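Local coordinates for virulence protein vsdE (Salmonella enterica, PDB 5LQ6) that acts as a cysteine hydrolase effector that dampens host immune responses and contributes to the virulence of Salmonella, at residues Ile149-Asn154 / Tyr210-Asp215; Glu153-Pro158 / Phe183-Lys188; Phe167-Ile172 / Pro179-Ile184. The protein carries 4 engineered substitutions. All coordinates share one frame; numbering follows the deposited sequence. Where two conformers were deposited one is given.

Contact 1: Ile149-Asn154 / Tyr210-Asp215; sequences IISAEN and YVRAYD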
loop_
_atom_site.group_PDB
_atom_site.type_symbol
_atom_site.label_atom_id
_atom_site.label_comp_id
_atom_site.label_asym_id
_atom_site.label_seq_id
_atom_site.Cartn_x
_atom_site.Cartn_y
_atom_site.Cartn_z
ATOM N N ILE A 149 1.347 -3.216 2.979
ATOM C CA ILE A 149 0.481 -3.149 1.808
ATOM C C ILE A 149 -0.427 -4.382 1.854
ATOM O O ILE A 149 0.074 -5.500 2.064
ATOM C CB ILE A 149 1.211 -3.100 0.458
ATOM C CG1 ILE A 149 2.206 -1.937 0.416
ATOM C CG2 ILE A 149 0.237 -2.996 -0.695
ATOM C CD1 ILE A 149 3.139 -1.955 -0.817
ATOM N N ILE A 150 -1.720 -4.170 1.647
ATOM C CA ILE A 150 -2.682 -5.270 1.653
ATOM C C ILE A 150 -3.126 -5.515 0.247
ATOM O O ILE A 150 -3.459 -4.552 -0.483
ATOM C CB ILE A 150 -3.901 -4.960 2.512
ATOM C CG1 ILE A 150 -3.514 -4.296 3.832
ATOM C CG2 ILE A 150 -4.779 -6.191 2.697
ATOM C CD1 ILE A 150 -2.674 -5.115 4.715
ATOM N N SER A 151 -3.180 -6.757 -0.201
ATOM C CA SER A 151 -3.730 -7.134 -1.504
ATOM C C SER A 151 -4.938 -8.020 -1.260
ATOM O O SER A 151 -4.830 -9.051 -0.564
ATOM C CB SER A 151 -2.682 -7.890 -2.325
ATOM O OG SER A 151 -1.585 -7.104 -2.631
ATOM N N ALA A 152 -6.086 -7.604 -1.775
ATOM C CA ALA A 152 -7.332 -8.344 -1.640
ATOM C C ALA A 152 -7.727 -8.887 -2.993
ATOM O O ALA A 152 -7.630 -8.228 -4.021
ATOM C CB ALA A 152 -8.388 -7.472 -1.094
ATOM N N GLU A 153 -8.198 -10.127 -3.010
ATOM C CA GLU A 153 -8.657 -10.685 -4.257
ATOM C C GLU A 153 -10.038 -10.324 -4.723
ATOM O O GLU A 153 -10.284 -10.268 -5.918
ATOM C CB GLU A 153 -8.494 -12.201 -4.220
ATOM C CG GLU A 153 -7.029 -12.587 -4.425
ATOM C CD GLU A 153 -6.642 -12.789 -5.881
ATOM O OE1 GLU A 153 -7.134 -12.024 -6.761
ATOM O OE2 GLU A 153 -5.846 -13.727 -6.132
ATOM N N ASN A 154 -10.951 -10.143 -3.826
ATOM C CA ASN A 154 -12.367 -9.975 -4.232
ATOM C C ASN A 154 -12.976 -8.750 -3.609
ATOM O O ASN A 154 -14.071 -8.741 -3.062
ATOM C CB ASN A 154 -13.146 -11.251 -3.871
ATOM C CG ASN A 154 -12.879 -12.400 -4.864
ATOM O OD1 ASN A 154 -12.952 -12.214 -6.064
ATOM N ND2 ASN A 154 -12.565 -13.560 -4.351
ATOM N N TYR A 210 -3.555 -10.785 1.279
ATOM C CA TYR A 210 -2.122 -10.948 1.482
ATOM C C TYR A 210 -1.556 -9.663 1.992
ATOM O O TYR A 210 -2.056 -8.622 1.656
ATOM C CB TYR A 210 -1.400 -11.274 0.174
ATOM C CG TYR A 210 -1.835 -12.549 -0.465
ATOM C CD1 TYR A 210 -2.963 -12.600 -1.245
ATOM C CD2 TYR A 210 -1.152 -13.695 -0.216
ATOM C CE1 TYR A 210 -3.404 -13.791 -1.824
ATOM C CE2 TYR A 210 -1.566 -14.902 -0.805
ATOM C CZ TYR A 210 -2.693 -14.927 -1.576
ATOM O OH TYR A 210 -3.093 -16.132 -2.140
ATOM N N VAL A 211 -0.546 -9.755 2.855
ATOM C CA VAL A 211 0.127 -8.611 3.432
ATOM C C VAL A 211 1.572 -8.636 2.989
ATOM O O VAL A 211 2.189 -9.692 2.996
ATOM C CB VAL A 211 0.049 -8.698 4.969
ATOM C CG1 VAL A 211 0.615 -7.455 5.644
ATOM C CG2 VAL A 211 -1.409 -8.927 5.414
ATOM N N ARG A 212 2.122 -7.505 2.561
ATOM C CA ARG A 212 3.540 -7.424 2.236
ATOM C C ARG A 212 4.105 -6.102 2.763
ATOM O O ARG A 212 3.360 -5.165 3.046
ATOM C CB ARG A 212 3.815 -7.598 0.753
ATOM C CG ARG A 212 3.382 -6.472 -0.149
ATOM C CD ARG A 212 3.463 -6.943 -1.626
ATOM N NE ARG A 212 3.603 -5.839 -2.589
ATOM C CZ ARG A 212 2.599 -5.100 -3.068
ATOM N NH1 ARG A 212 1.349 -5.328 -2.750
ATOM N NH2 ARG A 212 2.865 -4.134 -3.937
ATOM N N ALA A 213 5.413 -6.033 2.875
ATOM C CA ALA A 213 6.075 -4.856 3.397
ATOM C C ALA A 213 7.524 -4.787 2.995
ATOM O O ALA A 213 8.176 -5.848 2.851
ATOM C CB ALA A 213 5.948 -4.791 4.876
ATOM N N TYR A 214 8.004 -3.584 2.828
ATOM C CA TYR A 214 9.393 -3.320 2.480
ATOM C C TYR A 214 10.230 -3.386 3.720
ATOM O O TYR A 214 9.893 -2.769 4.700
ATOM C CB TYR A 214 9.502 -1.905 1.855
ATOM C CG TYR A 214 10.892 -1.454 1.497
ATOM C CD1 TYR A 214 11.692 -2.202 0.644
ATOM C CD2 TYR A 214 11.389 -0.261 1.992
ATOM C CE1 TYR A 214 12.966 -1.764 0.290
ATOM C CE2 TYR A 214 12.661 0.178 1.651
ATOM C CZ TYR A 214 13.443 -0.589 0.816
ATOM O OH TYR A 214 14.727 -0.134 0.517
ATOM N N ASP A 215 11.335 -4.121 3.615
ATOM C CA ASP A 215 12.346 -4.246 4.642
ATOM C C ASP A 215 13.717 -3.987 3.983
ATOM O O ASP A 215 14.280 -2.924 4.213
ATOM C CB ASP A 215 12.282 -5.651 5.223
ATOM C CG ASP A 215 13.260 -5.860 6.354
ATOM O OD1 ASP A 215 14.138 -4.988 6.570
ATOM O OD2 ASP A 215 13.148 -6.906 7.031
HETATM O O HOH W 1 0.206 -7.092 -0.552
#
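Arg212 leaves its strand with CG in the crowded position between the backbone N and the carbonyl carbon (chi1 70°), a start that folds the side chain back over Ile149. Arg212 CG rests 4.1 Å from Ile149 CB, and from there the chain runs extended to NE, crossing the isoleucine obliquely. At the tip, Ile149 CD1 sits 3.8 Å above one face of the guanidinium plane, near its rim, while Arg212 NH1 comes within 3.3 Å of Ile149 CG2. This cover accompanies the pairing of strands 149-152 and 210-212 in the central antiparallel sheet of a protein assigned to the papain-like clan CA, where 209-212 is an outermost strand. The hydrogen-bonded pair Ile149-Arg212 is held by two bonds, Ile149 N to Arg212 O at 2.8 Å (175°) and the return from Arg212 N to Ile149 O, and a second such pair joins Ser151 to Tyr210. The cationic tip is held by charge: NH2 forms a salt bridge with Asp112 and NH1 one with Asp166, whose other oxygen bonds Ser151 OG. In the guanidinium plane, one water accepts from Arg212 NH1 at 3.0 Å and donates to Ser151 OG and to the backbone O of Ile149.

Contact 2: Glu153-Pro158 / Phe183-Lys188; sequences ENYIAP and FIDSWK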
loop_
_atom_site.group_PDB
_atom_site.type_symbol
_atom_site.label_atom_id
_atom_site.label_comp_id
_atom_site.label_asym_id
_atom_site.label_seq_id
_atom_site.Cartn_x
_atom_site.Cartn_y
_atom_site.Cartn_z
ATOM N N GLU A 153 -8.198 -10.127 -3.010
ATOM C CA GLU A 153 -8.657 -10.685 -4.257
ATOM C C GLU A 153 -10.038 -10.324 -4.723
ATOM O O GLU A 153 -10.284 -10.268 -5.918
ATOM C CB GLU A 153 -8.494 -12.201 -4.220
ATOM C CG GLU A 153 -7.029 -12.587 -4.425
ATOM C CD GLU A 153 -6.642 -12.789 -5.881
ATOM O OE1 GLU A 153 -7.134 -12.024 -6.761
ATOM O OE2 GLU A 153 -5.846 -13.727 -6.132
ATOM N N ASN A 154 -10.951 -10.143 -3.826
ATOM C CA ASN A 154 -12.367 -9.975 -4.232
ATOM C C ASN A 154 -12.976 -8.750 -3.609
ATOM O O ASN A 154 -14.071 -8.741 -3.062
ATOM C CB ASN A 154 -13.146 -11.251 -3.871
ATOM C CG ASN A 154 -12.879 -12.400 -4.864
ATOM O OD1 ASN A 154 -12.952 -12.214 -6.064
ATOM N ND2 ASN A 154 -12.565 -13.560 -4.351
ATOM N N TYR A 155 -12.228 -7.661 -3.713
ATOM C CA TYR A 155 -12.722 -6.354 -3.276
ATOM C C TYR A 155 -13.847 -5.873 -4.212
ATOM O O TYR A 155 -13.681 -5.938 -5.413
ATOM C CB TYR A 155 -11.568 -5.355 -3.334
ATOM C CG TYR A 155 -11.901 -3.912 -2.975
ATOM C CD1 TYR A 155 -11.911 -3.474 -1.673
ATOM C CD2 TYR A 155 -12.210 -2.981 -3.984
ATOM C CE1 TYR A 155 -12.196 -2.138 -1.368
ATOM C CE2 TYR A 155 -12.522 -1.672 -3.706
ATOM C CZ TYR A 155 -12.516 -1.249 -2.402
ATOM O OH TYR A 155 -12.832 0.073 -2.088
ATOM N N ILE A 156 -14.961 -5.387 -3.653
ATOM C CA ILE A 156 -16.088 -4.946 -4.483
ATOM C C ILE A 156 -15.870 -3.489 -4.874
ATOM O O ILE A 156 -16.072 -2.563 -4.048
ATOM C CB ILE A 156 -17.399 -5.207 -3.735
ATOM C CG1 ILE A 156 -17.529 -6.681 -3.360
ATOM C CG2 ILE A 156 -18.574 -4.659 -4.552
ATOM C CD1 ILE A 156 -18.606 -6.913 -2.341
ATOM N N ALA A 157 -15.417 -3.238 -6.094
ATOM C CA ALA A 157 -15.221 -1.913 -6.602
ATOM C C ALA A 157 -16.528 -1.442 -7.262
ATOM O O ALA A 157 -17.309 -2.296 -7.772
ATOM C CB ALA A 157 -14.091 -1.885 -7.573
ATOM N N PRO A 158 -16.729 -0.139 -7.323
ATOM C CA PRO A 158 -17.962 0.330 -7.985
ATOM C C PRO A 158 -18.044 -0.111 -9.418
ATOM O O PRO A 158 -17.016 -0.111 -10.126
ATOM C CB PRO A 158 -17.875 1.857 -7.858
ATOM C CG PRO A 158 -17.025 2.043 -6.606
ATOM C CD PRO A 158 -15.976 0.997 -6.735
ATOM N N PHE A 183 -6.487 1.184 8.525
ATOM C CA PHE A 183 -6.522 0.943 7.065
ATOM C C PHE A 183 -6.549 2.242 6.348
ATOM O O PHE A 183 -7.206 3.209 6.781
ATOM C CB PHE A 183 -7.662 0.010 6.720
ATOM C CG PHE A 183 -7.468 -1.389 7.252
ATOM C CD1 PHE A 183 -6.545 -2.218 6.691
ATOM C CD2 PHE A 183 -8.206 -1.881 8.332
ATOM C CE1 PHE A 183 -6.337 -3.530 7.142
ATOM C CE2 PHE A 183 -7.992 -3.172 8.778
ATOM C CZ PHE A 183 -7.069 -3.989 8.188
ATOM N N ILE A 184 -5.841 2.278 5.219
ATOM C CA ILE A 184 -5.712 3.478 4.387
ATOM C C ILE A 184 -5.976 3.050 2.947
ATOM O O ILE A 184 -5.324 2.148 2.450
ATOM C CB ILE A 184 -4.350 4.151 4.483
ATOM C CG1 ILE A 184 -3.958 4.415 5.914
ATOM C CG2 ILE A 184 -4.332 5.409 3.664
ATOM C CD1 ILE A 184 -2.474 4.517 6.100
ATOM N N ASP A 185 -6.924 3.673 2.282
ATOM C CA ASP A 185 -7.190 3.370 0.861
ATOM C C ASP A 185 -7.102 4.668 0.114
ATOM O O ASP A 185 -8.131 5.354 -0.057
ATOM C CB ASP A 185 -8.502 2.611 0.661
ATOM C CG ASP A 185 -8.655 2.066 -0.719
ATOM O OD1 ASP A 185 -7.937 2.525 -1.621
ATOM O OD2 ASP A 185 -9.467 1.135 -0.897
ATOM N N SER A 186 -5.910 5.027 -0.377
ATOM C CA SER A 186 -5.701 6.304 -1.046
ATOM C C SER A 186 -6.429 6.361 -2.377
ATOM O O SER A 186 -6.695 7.466 -2.898
ATOM C CB SER A 186 -4.243 6.607 -1.221
ATOM O OG SER A 186 -3.606 5.651 -2.089
ATOM N N TRP A 187 -6.788 5.214 -2.925
ATOM C CA TRP A 187 -7.608 5.135 -4.154
ATOM C C TRP A 187 -9.053 5.509 -3.928
ATOM O O TRP A 187 -9.741 6.070 -4.815
ATOM C CB TRP A 187 -7.479 3.721 -4.718
ATOM C CG TRP A 187 -8.306 3.400 -5.898
ATOM C CD1 TRP A 187 -7.931 3.569 -7.190
ATOM C CD2 TRP A 187 -9.611 2.877 -5.903
ATOM N NE1 TRP A 187 -8.956 3.179 -8.018
ATOM C CE2 TRP A 187 -9.986 2.705 -7.257
ATOM C CE3 TRP A 187 -10.489 2.464 -4.908
ATOM C CZ2 TRP A 187 -11.239 2.185 -7.619
ATOM C CZ3 TRP A 187 -11.761 1.925 -5.288
ATOM C CH2 TRP A 187 -12.104 1.830 -6.622
ATOM N N LYS A 188 -9.591 5.166 -2.761
ATOM C CA LYS A 188 -11.007 5.332 -2.444
ATOM C C LYS A 188 -11.179 6.727 -1.861
ATOM O O LYS A 188 -11.221 6.899 -0.636
ATOM C CB LYS A 188 -11.471 4.229 -1.462
ATOM C CG LYS A 188 -12.974 4.209 -1.139
ATOM C CD LYS A 188 -13.859 3.602 -2.212
ATOM C CE LYS A 188 -15.278 3.523 -1.707
ATOM N NZ LYS A 188 -16.253 2.968 -2.696
HETATM O O HOH W 2 -11.878 0.799 0.298
HETATM O O HOH W 3 -15.274 0.310 -3.341
#
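Tyr155 lays the outer end of its ring against the indole of Trp187, the two side chains crossing obliquely with Tyr155 CE2 4.0 Å from Trp187 CZ3. Its hydroxyl comes in at the edge of the indole, near the ring plane. Tyr155 OH also meets the aliphatic CD of Lys188 at 3.7 Å. Pro158 approaches the same indole tip to tip, its CD 4.0 Å from Trp187 CH2, at the edge and near the plane. The polar links between the two segments run through water, beside this direct packing on the indole. One water lies 2.7 Å from Tyr155 OH and donates to Asp185 OD2, bridging a phenol and a carboxylate that face each other tip to tip. A second water also touches Tyr155 OH, donates to Ile156 O, and accepts from Lys188 NZ at 2.9 Å; the bend at chi2 (78°) helps bring the ammonium there. Asp185 opens a type I turn, its OD1 taking weak bonds from the N-H groups of Trp187 and Lys188. Its OD2 also bonds His165, on which Tyr155 stacks and Trp187 makes an edge-to-face contact, consistent with a Cys76-His165-Asp185 catalytic triad. Trp187 leans on Cys76 and Leu79 of helix 76-89, Ser186 packs on helix 55-65, and Ala157 rests on Ser163 of strand 163-172.

Contact 3: Phe167-Ile172 / Pro179-Ile184; sequences FNAVVI and PYVQFI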
loop_
_atom_site.group_PDB
_atom_site.type_symbol
_atom_site.label_atom_id
_atom_site.label_comp_id
_atom_site.label_asym_id
_atom_site.label_seq_id
_atom_site.Cartn_x
_atom_site.Cartn_y
_atom_site.Cartn_z
ATOM N N PHE A 167 -4.310 -1.798 -1.026
ATOM C CA PHE A 167 -4.460 -0.675 -0.122
ATOM C C PHE A 167 -3.410 -0.813 0.984
ATOM O O PHE A 167 -2.502 -1.629 0.865
ATOM C CB PHE A 167 -5.898 -0.514 0.371
ATOM C CG PHE A 167 -6.488 -1.756 1.004
ATOM C CD1 PHE A 167 -6.944 -2.774 0.214
ATOM C CD2 PHE A 167 -6.540 -1.906 2.386
ATOM C CE1 PHE A 167 -7.504 -3.910 0.774
ATOM C CE2 PHE A 167 -7.087 -3.048 2.945
ATOM C CZ PHE A 167 -7.539 -4.049 2.141
ATOM N N ASN A 168 -3.488 -0.009 2.002
ATOM C CA ASN A 168 -2.434 0.088 3.010
ATOM C C ASN A 168 -2.959 -0.088 4.416
ATOM O O ASN A 168 -4.150 0.030 4.685
ATOM C CB ASN A 168 -1.679 1.428 2.917
ATOM C CG ASN A 168 -1.021 1.644 1.566
ATOM O OD1 ASN A 168 -1.685 1.897 0.567
ATOM N ND2 ASN A 168 0.296 1.526 1.550
ATOM N N ALA A 169 -2.073 -0.424 5.342
ATOM C CA ALA A 169 -2.444 -0.515 6.743
ATOM C C ALA A 169 -1.224 -0.027 7.552
ATOM O O ALA A 169 -0.082 -0.425 7.274
ATOM C CB ALA A 169 -2.816 -1.913 7.128
ATOM N N VAL A 170 -1.472 0.824 8.547
ATOM C CA VAL A 170 -0.441 1.314 9.431
ATOM C C VAL A 170 -0.911 1.214 10.863
ATOM O O VAL A 170 -2.039 1.568 11.178
ATOM C CB VAL A 170 -0.042 2.755 9.107
ATOM C CG1 VAL A 170 0.989 3.343 10.064
ATOM C CG2 VAL A 170 0.522 2.887 7.687
ATOM N N VAL A 171 -0.032 0.749 11.723
ATOM C CA VAL A 171 -0.311 0.727 13.184
ATOM C C VAL A 171 -0.023 2.091 13.766
ATOM O O VAL A 171 1.080 2.660 13.586
ATOM C CB VAL A 171 0.539 -0.356 13.880
ATOM C CG1 VAL A 171 0.303 -0.331 15.382
ATOM C CG2 VAL A 171 0.280 -1.728 13.307
ATOM N N ILE A 172 -1.031 2.635 14.417
ATOM C CA ILE A 172 -0.974 3.953 15.056
ATOM C C ILE A 172 -0.898 3.754 16.556
ATOM O O ILE A 172 -1.722 3.050 17.114
ATOM C CB ILE A 172 -2.191 4.831 14.714
ATOM C CG1 ILE A 172 -2.317 4.991 13.194
ATOM C CG2 ILE A 172 -2.080 6.188 15.434
ATOM C CD1 ILE A 172 -3.464 5.881 12.754
ATOM N N PRO A 179 -2.080 0.251 20.639
ATOM C CA PRO A 179 -1.868 0.418 19.180
ATOM C C PRO A 179 -3.064 -0.139 18.420
ATOM O O PRO A 179 -3.663 -1.162 18.830
ATOM C CB PRO A 179 -0.613 -0.404 18.925
ATOM C CG PRO A 179 0.178 -0.301 20.231
ATOM C CD PRO A 179 -0.890 -0.327 21.302
ATOM N N TYR A 180 -3.423 0.523 17.322
ATOM C CA TYR A 180 -4.509 0.059 16.505
ATOM C C TYR A 180 -4.115 0.114 15.053
ATOM O O TYR A 180 -3.248 0.894 14.648
ATOM C CB TYR A 180 -5.808 0.854 16.757
ATOM C CG TYR A 180 -5.764 2.295 16.395
ATOM C CD1 TYR A 180 -6.087 2.728 15.109
ATOM C CD2 TYR A 180 -5.447 3.273 17.310
ATOM C CE1 TYR A 180 -6.055 4.042 14.751
ATOM C CE2 TYR A 180 -5.398 4.605 16.960
ATOM C CZ TYR A 180 -5.749 5.022 15.697
ATOM O OH TYR A 180 -5.753 6.349 15.354
ATOM N N VAL A 181 -4.782 -0.726 14.248
ATOM C CA VAL A 181 -4.548 -0.713 12.798
ATOM C C VAL A 181 -5.456 0.319 12.129
ATOM O O VAL A 181 -6.661 0.287 12.303
ATOM C CB VAL A 181 -4.842 -2.087 12.185
ATOM C CG1 VAL A 181 -4.627 -2.098 10.680
ATOM C CG2 VAL A 181 -3.960 -3.119 12.827
ATOM N N GLN A 182 -4.822 1.252 11.411
ATOM C CA GLN A 182 -5.532 2.134 10.531
ATOM C C GLN A 182 -5.393 1.654 9.092
ATOM O O GLN A 182 -4.307 1.734 8.521
ATOM C CB GLN A 182 -5.049 3.555 10.671
ATOM C CG GLN A 182 -5.765 4.562 9.798
ATOM C CD GLN A 182 -7.207 4.711 10.182
ATOM O OE1 GLN A 182 -7.502 5.149 11.330
ATOM N NE2 GLN A 182 -8.125 4.255 9.336
ATOM N N PHE A 183 -6.487 1.184 8.525
ATOM C CA PHE A 183 -6.522 0.943 7.065
ATOM C C PHE A 183 -6.549 2.242 6.348
ATOM O O PHE A 183 -7.206 3.209 6.781
ATOM C CB PHE A 183 -7.662 0.010 6.720
ATOM C CG PHE A 183 -7.468 -1.389 7.252
ATOM C CD1 PHE A 183 -6.545 -2.218 6.691
ATOM C CD2 PHE A 183 -8.206 -1.881 8.332
ATOM C CE1 PHE A 183 -6.337 -3.530 7.142
ATOM C CE2 PHE A 183 -7.992 -3.172 8.778
ATOM C CZ PHE A 183 -7.069 -3.989 8.188
ATOM N N ILE A 184 -5.841 2.278 5.219
ATOM C CA ILE A 184 -5.712 3.478 4.387
ATOM C C ILE A 184 -5.976 3.050 2.947
ATOM O O ILE A 184 -5.324 2.148 2.450
ATOM C CB ILE A 184 -4.350 4.151 4.483
ATOM C CG1 ILE A 184 -3.958 4.415 5.914
ATOM C CG2 ILE A 184 -4.332 5.409 3.664
ATOM C CD1 ILE A 184 -2.474 4.517 6.100
#
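The carbonyl oxygen of Tyr180 is held by two contacts, one hydrogen bond and one weaker CA-H...O approach: Ile172 N donates to Tyr180 O at 2.8 Å, almost along the C=O axis, and Val171 CA lies 3.3 Å from the same oxygen. Gln182 O has the same kinds of partner in Val170 N and Ala169 CA, though Val170 N comes from above its carbonyl plane. The pattern illustrates how an antiparallel beta hairpin is held: hydrogen-bonded pairs (Asn168-Ile184, Val170-Gln182, Ile172-Tyr180) alternate with the non-hydrogen-bonded Ala169-Phe183 and Val171-Val181. Side chains therefore fall on two faces. On one, Tyr180 takes the crowded first torsion (chi1 64°), which brings its ring flat against Ile172, so that Ile172 CB makes a CH-pi contact 4.0 Å from the ring centroid. Ile172 CD1 runs on to Gln182 CB, 3.5 Å away. The bend of Gln182 at chi2 turns its amide along its own strand, where NE2 donates in a nearly straight bond (175°) of 2.9 Å to a lone pair of Phe183 O, while OE1 bonds Arg55. On the other face Phe183 carries Val181 CG1 over the centre of its ring and meets Ala169 CB with CD1 at 3.8 Å. Phe183 CD1 also lies in the plane of the Phe167 ring, 3.9 Å from Phe167 CE2. The face with Ala169 and Val171 packs on Ile136 of helix 129-143, whereas Ile172, Tyr180 and Ile184 lean on helix 55-65; beyond strand 163-172, Phe167 and Ala169 touch strand 147-157.

Overall arrangement
All three contacts draw on one antiparallel sheet, ordered 180-184, 163-172, 147-157, 209-212. Along the chain the strands run 147-157, 163-172, 180-184, 209-212, so contact 3 pairs consecutive strands and contact 1 brings the last back beside the first. Their centres lie about 12 Å apart; the middle strands meet between them, where Ile150 N lies 2.8 Å from Phe167 O, a probable hydrogen bond. Contact 2 instead joins residues 155-158, past the corner at Glu153 and Asn154, to the turn after 180-184, its centre about 12 Å from that of contact 1 and about 14 Å from that of contact 3. The sheet thus probably delivers His165 and Asp185 to Cys76 on helix 76-89.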